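Local coordinates for protein aldehyde reductase YahK (PDB 1UUF) that catalyses the NADPH-dependent reduction of a wide range of aldehydes to the corresponding primary alcohols, as a zinc-containing member of the alcohol dehydrogenase family, at residues A[102-106]-A[159-163]; A[180-185]-A[319-323]. The contacts are given in a common frame with arbitrary orientation. Residues are numbered along the deposited sequence.

Contact 1 (A[102-106]-A[159-163]); sequences DLVGV and YVLRI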
loop_
_atom_site.group_PDB
_atom_site.type_symbol
_atom_site.label_atom_id
_atom_site.label_comp_id
_atom_site.label_asym_id
_atom_site.label_seq_id
_atom_site.Cartn_x
_atom_site.Cartn_y
_atom_site.Cartn_z
ATOM N N ASP A 102 31.652 16.405 21.847
ATOM C CA ASP A 102 30.940 16.130 20.601
ATOM C C ASP A 102 29.519 16.683 20.593
ATOM O O ASP A 102 28.842 16.697 21.620
ATOM C CB ASP A 102 30.850 14.625 20.344
ATOM C CG ASP A 102 32.176 14.008 19.963
ATOM O OD1 ASP A 102 33.141 14.756 19.695
ATOM O OD2 ASP A 102 32.245 12.760 19.918
ATOM N N LEU A 103 29.080 17.139 19.423
ATOM C CA LEU A 103 27.718 17.631 19.256
ATOM C C LEU A 103 26.940 16.385 18.858
ATOM O O LEU A 103 27.294 15.705 17.890
ATOM C CB LEU A 103 27.641 18.679 18.142
ATOM C CG LEU A 103 28.369 19.998 18.418
ATOM C CD1 LEU A 103 28.180 20.946 17.243
ATOM C CD2 LEU A 103 27.823 20.622 19.694
ATOM N N VAL A 104 25.891 16.074 19.611
ATOM C CA VAL A 104 25.106 14.874 19.346
ATOM C C VAL A 104 23.607 15.093 19.383
ATOM O O VAL A 104 23.122 16.127 19.839
ATOM C CB VAL A 104 25.429 13.775 20.372
ATOM C CG1 VAL A 104 26.846 13.254 20.160
ATOM C CG2 VAL A 104 25.272 14.331 21.783
ATOM N N GLY A 105 22.877 14.093 18.905
ATOM C CA GLY A 105 21.432 14.175 18.904
ATOM C C GLY A 105 20.812 12.854 19.310
ATOM O O GLY A 105 21.452 11.803 19.233
ATOM N N VAL A 106 19.566 12.925 19.769
ATOM C CA VAL A 106 18.808 11.750 20.172
ATOM C C VAL A 106 17.405 11.951 19.623
ATOM O O VAL A 106 16.847 13.048 19.722
ATOM C CB VAL A 106 18.727 11.613 21.701
ATOM C CG1 VAL A 106 17.872 10.404 22.070
ATOM C CG2 VAL A 106 20.126 11.462 22.280
ATOM N N TYR A 159 22.273 4.471 19.994
ATOM C CA TYR A 159 21.139 5.316 19.649
ATOM C C TYR A 159 21.416 6.810 19.685
ATOM O O TYR A 159 20.494 7.620 19.603
ATOM C CB TYR A 159 19.964 4.956 20.559
ATOM C CG TYR A 159 19.723 3.465 20.582
ATOM C CD1 TYR A 159 20.433 2.635 21.455
ATOM C CD2 TYR A 159 18.861 2.868 19.664
ATOM C CE1 TYR A 159 20.292 1.248 21.402
ATOM C CE2 TYR A 159 18.714 1.486 19.603
ATOM C CZ TYR A 159 19.432 0.683 20.473
ATOM O OH TYR A 159 19.302 -0.684 20.395
ATOM N N VAL A 160 22.687 7.173 19.804
ATOM C CA VAL A 160 23.075 8.578 19.824
ATOM C C VAL A 160 23.629 8.908 18.444
ATOM O O VAL A 160 24.422 8.143 17.896
ATOM C CB VAL A 160 24.158 8.846 20.890
ATOM C CG1 VAL A 160 24.614 10.304 20.823
ATOM C CG2 VAL A 160 23.601 8.537 22.277
ATOM N N LEU A 161 23.205 10.040 17.894
ATOM C CA LEU A 161 23.634 10.477 16.563
ATOM C C LEU A 161 24.669 11.587 16.642
ATOM O O LEU A 161 24.690 12.351 17.598
ATOM C CB LEU A 161 22.432 10.992 15.765
ATOM C CG LEU A 161 21.279 10.049 15.403
ATOM C CD1 LEU A 161 21.821 8.854 14.641
ATOM C CD2 LEU A 161 20.547 9.600 16.661
ATOM N N ARG A 162 25.517 11.683 15.620
ATOM C CA ARG A 162 26.541 12.721 15.578
ATOM C C ARG A 162 26.064 13.879 14.703
ATOM O O ARG A 162 25.630 13.664 13.570
ATOM C CB ARG A 162 27.844 12.153 15.000
ATOM C CG ARG A 162 29.023 13.128 14.998
ATOM C CD ARG A 162 29.450 13.481 16.420
ATOM N NE ARG A 162 30.627 14.346 16.455
ATOM C CZ ARG A 162 31.860 13.950 16.148
ATOM N NH1 ARG A 162 32.088 12.696 15.782
ATOM N NH2 ARG A 162 32.866 14.814 16.199
ATOM N N ILE A 163 26.136 15.097 15.239
ATOM C CA ILE A 163 25.736 16.294 14.502
ATOM C C ILE A 163 26.972 16.894 13.839
ATOM O O ILE A 163 27.987 17.122 14.500
ATOM C CB ILE A 163 25.119 17.359 15.434
ATOM C CG1 ILE A 163 23.883 16.788 16.132
ATOM C CG2 ILE A 163 24.789 18.624 14.647
ATOM C CD1 ILE A 163 22.866 16.177 15.197
HETATM O O HOH W 1 31.057 17.523 17.282
#
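Ile163, Leu103 and Arg162 bury the most surface where 102-106 meets 159-163. Ile163 N donates to Leu103 O (3.0 Å), and beside that bond the side chains touch, Leu103 CB lying 3.9 Å from Ile163 CB. Ile163 CG1 also lies against the strand backbone, 3.7 Å from Val104 C. One step on, Val104 and Arg162 form an antiparallel non-hydrogen-bonded pair; then Gly105 and Leu161 form a hydrogen-bonded one, with Gly105 N to Leu161 O and Leu161 N to Gly105 O both 2.8 Å. The Arg162 side chain runs on toward the 102-103 end, its CD 3.4 Å from Leu103 O, and its NH2 makes a salt bridge of charge alone with Asp102 OD1 (3.5 Å), the oxygen sitting over the guanidinium face; Asp102 OD2 is held by Ala99 N. On the Val104 side, Val104 CB meets Val160 CG1 at 3.6 Å, against Ile52 of strand 49-58. Strand 103-106 lies between 84-91 and 161-162 in the mixed sheet of the GroES-like domain, the catalytic domain of zinc alcohol dehydrogenases.

Contact 2 (A[180-185]-A[319-323]); sequences GITTYS and ETQEM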
loop_
_atom_site.group_PDB
_atom_site.type_symbol
_atom_site.label_atom_id
_atom_site.label_comp_id
_atom_site.label_asym_id
_atom_site.label_seq_id
_atom_site.Cartn_x
_atom_site.Cartn_y
_atom_site.Cartn_z
ATOM N N GLY A 180 12.270 15.463 10.894
ATOM C CA GLY A 180 13.130 15.239 9.746
ATOM C C GLY A 180 13.174 13.793 9.285
ATOM O O GLY A 180 12.827 13.483 8.144
ATOM N N ILE A 181 13.588 12.891 10.166
ATOM C CA ILE A 181 13.686 11.491 9.771
ATOM C C ILE A 181 12.334 10.888 9.385
ATOM O O ILE A 181 12.263 10.033 8.503
ATOM C CB ILE A 181 14.365 10.644 10.880
ATOM C CG1 ILE A 181 14.538 9.199 10.407
ATOM C CG2 ILE A 181 13.550 10.703 12.156
ATOM C CD1 ILE A 181 15.408 9.045 9.166
ATOM N N THR A 182 11.259 11.343 10.024
ATOM C CA THR A 182 9.928 10.822 9.712
ATOM C C THR A 182 9.578 11.035 8.242
ATOM O O THR A 182 8.862 10.227 7.644
ATOM C CB THR A 182 8.861 11.478 10.611
ATOM O OG1 THR A 182 9.071 11.042 11.958
ATOM C CG2 THR A 182 7.453 11.088 10.174
ATOM N N THR A 183 10.083 12.114 7.653
ATOM C CA THR A 183 9.810 12.379 6.244
ATOM C C THR A 183 10.955 11.885 5.362
ATOM O O THR A 183 10.734 11.415 4.244
ATOM C CB THR A 183 9.544 13.892 5.982
ATOM O OG1 THR A 183 10.652 14.676 6.442
ATOM C CG2 THR A 183 8.291 14.338 6.717
ATOM N N TYR A 184 12.181 11.975 5.869
ATOM C CA TYR A 184 13.348 11.531 5.118
ATOM C C TYR A 184 13.273 10.038 4.820
ATOM O O TYR A 184 13.523 9.605 3.696
ATOM C CB TYR A 184 14.627 11.802 5.914
ATOM C CG TYR A 184 15.905 11.437 5.193
ATOM C CD1 TYR A 184 16.531 12.347 4.342
ATOM C CD2 TYR A 184 16.500 10.187 5.377
ATOM C CE1 TYR A 184 17.724 12.025 3.691
ATOM C CE2 TYR A 184 17.687 9.853 4.729
ATOM C CZ TYR A 184 18.293 10.776 3.892
ATOM O OH TYR A 184 19.466 10.449 3.252
ATOM N N SER A 185 12.930 9.248 5.832
ATOM C CA SER A 185 12.868 7.797 5.659
ATOM C C SER A 185 11.967 7.317 4.517
ATOM O O SER A 185 12.404 6.539 3.659
ATOM C CB SER A 185 12.438 7.127 6.965
ATOM O OG SER A 185 12.567 5.718 6.852
ATOM N N GLU A 319 19.850 5.224 9.316
ATOM C CA GLU A 319 19.294 6.195 8.380
ATOM C C GLU A 319 19.179 7.580 8.997
ATOM O O GLU A 319 19.285 8.584 8.295
ATOM C CB GLU A 319 17.922 5.746 7.872
ATOM C CG GLU A 319 17.350 6.688 6.824
ATOM C CD GLU A 319 16.121 6.127 6.145
ATOM O OE1 GLU A 319 15.184 5.722 6.862
ATOM O OE2 GLU A 319 16.093 6.094 4.895
ATOM N N THR A 320 18.946 7.641 10.305
ATOM C CA THR A 320 18.853 8.928 10.978
ATOM C C THR A 320 20.228 9.589 10.875
ATOM O O THR A 320 20.331 10.791 10.668
ATOM C CB THR A 320 18.452 8.764 12.464
ATOM O OG1 THR A 320 17.220 8.038 12.539
ATOM C CG2 THR A 320 18.244 10.127 13.123
ATOM N N GLN A 321 21.288 8.794 11.011
ATOM C CA GLN A 321 22.638 9.337 10.899
ATOM C C GLN A 321 22.903 9.794 9.467
ATOM O O GLN A 321 23.511 10.841 9.244
ATOM C CB GLN A 321 23.687 8.295 11.290
ATOM C CG GLN A 321 25.104 8.870 11.317
ATOM C CD GLN A 321 25.251 9.984 12.341
ATOM O OE1 GLN A 321 25.249 9.732 13.544
ATOM N NE2 GLN A 321 25.367 11.223 11.868
ATOM N N GLU A 322 22.451 9.001 8.502
ATOM C CA GLU A 322 22.630 9.330 7.092
ATOM C C GLU A 322 21.943 10.658 6.805
ATOM O O GLU A 322 22.484 11.521 6.109
ATOM C CB GLU A 322 22.009 8.242 6.212
ATOM C CG GLU A 322 22.171 8.480 4.717
ATOM C CD GLU A 322 21.353 7.511 3.884
ATOM O OE1 GLU A 322 20.174 7.810 3.597
ATOM O OE2 GLU A 322 21.889 6.442 3.526
ATOM N N MET A 323 20.741 10.815 7.349
ATOM C CA MET A 323 19.973 12.035 7.156
ATOM C C MET A 323 20.713 13.242 7.713
ATOM O O MET A 323 20.800 14.280 7.064
ATOM C CB MET A 323 18.615 11.921 7.844
ATOM C CG MET A 323 17.796 13.191 7.751
ATOM S SD MET A 323 16.500 13.237 8.982
ATOM C CE MET A 323 17.487 13.202 10.511
HETATM O O HOH W 2 14.182 4.488 4.106
#
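Two carboxylates of helix 317-330 accept hydrogen bonds from hydroxyls of helix 176-189: Ser185 OG donates to Glu319 OE1 at 2.6 Å, and Tyr184 OH to Glu322 OE1 at 2.8 Å. Water 2 adds a bridge, donating to Ser185 O (2.8 Å) and to Glu319 OE2 (2.6 Å). Tyr184 OH is also hydrogen-bonded to Arg188, one turn further along its own helix, and the side chains of both glutamates touch that arginine. Beneath this polar layer segments 180-185 and 319-323 cross at 98°, their axes 9.9 Å apart at closest approach. In the zinc alcohol dehydrogenase fold the helix of 180-185 carries Cys178, a ligand of the catalytic zinc, in its first turn and runs on to the Rossmann-type nucleotide-binding domain, where Thr183 and Tyr184 pack on helix 205-216. Met323 fills the crossing. Its CB sits 3.7 Å from the centroid of the Tyr184 ring, a CH-pi contact over the face, while SD makes an oblique Met-aromatic contact at 5.0 Å from that centroid and lies 3.4 Å from Gly180 C. Ile181 packs alongside, with CB 3.9 Å from Met323 SD and CD1 3.8 Å from Glu319 CG.

Helix 317-330 joins the two contacts, whose centres lie 13 Å apart. One side of it carries the crossing of contact 2; on another, Gln321 OE1 accepts a probable hydrogen bond from Arg162 N of contact 1 at 2.9 Å, and Leu161 CG packs 3.8 Å from Thr320 CG2. Both are mostly buried, but contact 2 lies nearer the chain's centre, about 9 Å against 15 Å for contact 1. Backbone hydrogen bonds within one sheet bind contact 1, with a salt bridge at its partly exposed end; contact 2 relies mainly on side chains, with one water bridge to a main-chain carbonyl. Ser185 also packs on Arg306 of the second subunit, which does not touch contact 1.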